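Local coordinates for protein predicted HD superfamily hydrolase (uncultured Thermotogales bacterium, PDB 2PQ7) that binds two iron ions in an HD-type metal site and is probably a hydrolase, although its substrate is not known, at residues E208-Q211 with R212-E216. Sequence-based numbering, arbitrary orientation.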
loop_
_atom_site.group_PDB
_atom_site.type_symbol
_atom_site.label_atom_id
_atom_site.label_comp_id
_atom_site.label_asym_id
_atom_site.label_seq_id
_atom_site.Cartn_x
_atom_site.Cartn_y
_atom_site.Cartn_z
ATOM N N GLU A 208 8.172 -4.452 5.982
ATOM C CA GLU A 208 8.864 -4.233 4.724
ATOM C C GLU A 208 8.253 -3.064 3.935
ATOM O O GLU A 208 8.987 -2.252 3.353
ATOM C CB GLU A 208 8.854 -5.473 3.853
ATOM C CG GLU A 208 9.637 -5.279 2.531
ATOM C CD GLU A 208 9.753 -6.527 1.709
ATOM O OE1 GLU A 208 9.433 -7.624 2.224
ATOM O OE2 GLU A 208 10.138 -6.438 0.534
ATOM N N PHE A 209 6.929 -2.973 3.901
ATOM C CA PHE A 209 6.266 -1.873 3.218
ATOM C C PHE A 209 6.740 -0.534 3.795
ATOM O O PHE A 209 7.071 0.386 3.031
ATOM C CB PHE A 209 4.740 -1.952 3.318
ATOM C CG PHE A 209 4.039 -0.921 2.472
ATOM C CD1 PHE A 209 3.909 0.378 2.916
ATOM C CD2 PHE A 209 3.560 -1.245 1.208
ATOM C CE1 PHE A 209 3.306 1.333 2.110
ATOM C CE2 PHE A 209 2.953 -0.302 0.427
ATOM C CZ PHE A 209 2.835 0.980 0.866
ATOM N N VAL A 210 6.749 -0.421 5.115
ATOM C CA VAL A 210 7.149 0.816 5.791
ATOM C C VAL A 210 8.613 1.139 5.524
ATOM O O VAL A 210 8.968 2.277 5.239
ATOM C CB VAL A 210 6.889 0.739 7.305
ATOM C CG1 VAL A 210 7.487 1.948 8.024
ATOM C CG2 VAL A 210 5.420 0.682 7.586
ATOM N N GLN A 211 9.457 0.138 5.616
ATOM C CA GLN A 211 10.865 0.329 5.378
ATOM C C GLN A 211 11.092 0.843 3.976
ATOM O O GLN A 211 11.877 1.788 3.788
ATOM C CB GLN A 211 11.628 -0.967 5.621
ATOM C CG GLN A 211 11.683 -1.348 7.091
ATOM C CD GLN A 211 12.294 -2.718 7.325
ATOM O OE1 GLN A 211 12.329 -3.557 6.422
ATOM N NE2 GLN A 211 12.767 -2.956 8.546
ATOM N N ARG A 212 10.428 0.228 2.993
ATOM C CA ARG A 212 10.550 0.630 1.610
ATOM C C ARG A 212 10.016 2.028 1.383
ATOM O O ARG A 212 10.636 2.802 0.675
ATOM C CB ARG A 212 9.832 -0.349 0.666
ATOM C CG ARG A 212 10.532 -1.665 0.488
ATOM C CD ARG A 212 9.745 -2.596 -0.432
ATOM N NE ARG A 212 10.498 -3.816 -0.606
ATOM C CZ ARG A 212 11.460 -3.980 -1.502
ATOM N NH1 ARG A 212 11.805 -2.992 -2.327
ATOM N NH2 ARG A 212 12.121 -5.137 -1.546
ATOM N N PHE A 213 8.861 2.336 1.959
ATOM C CA PHE A 213 8.258 3.657 1.867
ATOM C C PHE A 213 9.259 4.709 2.333
ATOM O O PHE A 213 9.526 5.684 1.621
ATOM C CB PHE A 213 6.980 3.725 2.716
ATOM C CG PHE A 213 6.171 4.963 2.510
ATOM C CD1 PHE A 213 6.489 6.117 3.187
ATOM C CD2 PHE A 213 5.099 4.974 1.664
ATOM C CE1 PHE A 213 5.736 7.264 3.006
ATOM C CE2 PHE A 213 4.351 6.116 1.455
ATOM C CZ PHE A 213 4.658 7.256 2.136
ATOM N N LEU A 214 9.816 4.487 3.503
ATOM C CA LEU A 214 10.787 5.433 4.057
ATOM C C LEU A 214 12.068 5.529 3.237
ATOM O O LEU A 214 12.584 6.631 3.029
ATOM C CB LEU A 214 11.114 5.044 5.488
ATOM C CG LEU A 214 9.952 5.205 6.473
ATOM C CD1 LEU A 214 10.320 4.601 7.804
ATOM C CD2 LEU A 214 9.552 6.655 6.640
ATOM N N ALA A 215 12.586 4.398 2.778
ATOM C CA ALA A 215 13.782 4.405 1.958
ATOM C C ALA A 215 13.544 5.149 0.645
ATOM O O ALA A 215 14.407 5.919 0.197
ATOM C CB ALA A 215 14.263 3.018 1.678
ATOM N N GLU A 216 12.392 4.929 0.017
ATOM C CA GLU A 216 12.066 5.595 -1.240
ATOM C C GLU A 216 11.749 7.068 -1.082
ATOM O O GLU A 216 12.012 7.861 -1.981
ATOM C CB GLU A 216 10.835 4.950 -1.875
ATOM C CG GLU A 216 11.015 3.499 -2.348
ATOM C CD GLU A 216 9.692 2.826 -2.695
ATOM O OE1 GLU A 216 8.697 3.549 -2.934
ATOM O OE2 GLU A 216 9.667 1.565 -2.743
#
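Glu-208 and Arg-212, one helical turn apart, run side by side and join in an i to i+4 salt bridge. The guanidinium turns its NE edge to the acid: NE reaches OE2 of Glu-208 at 2.9 Å, and NH2 of Arg-212 meets the same OE2 at 3.2 Å through a more bent bond. Both donors approach that oxygen on its anti side, and the carboxylate and guanidinium planes are 38° apart. Glu-208, with CG anti to its backbone nitrogen (chi1 -178°), reaches outward from the helix; Arg-212, its CG beside the backbone nitrogen (chi1 -73°), slants back toward it, extended as far as NE. Arginine suits the place because NE and NH2 on one edge can both face a carboxylate oxygen while NH1 remains for a second acid. The same spacing pairs the apolar side chains. CE1 of Phe-209 comes within 4.1 Å of CD2 of Phe-213, the rings meeting obliquely, and exposed Val-210 and Leu-214 give each other an apolar neighbour, CG1 to CD1 3.9 Å. All of this rides on regular alpha-helix, the C-terminal end of helix 193-217 in an HD-domain protein, away from the two iron ions. Four successive i+4 backbone bonds set the spacing, from Arg-212 N to Glu-208 O (2.9 Å) to Ala-215 N to Gln-211 O. Farther out, the long Phe-209 ring reaches Ile-142 and Phe-146 of helix 139-147 of the same subunit. In the second subunit, Asp-201 forms a salt bridge with Arg-212 NH1, and where the corresponding helix starts, Val-140 packs on Phe-213 and the backbone nitrogens of Ala-139 and Val-140 donate to the Glu-216 carboxylate.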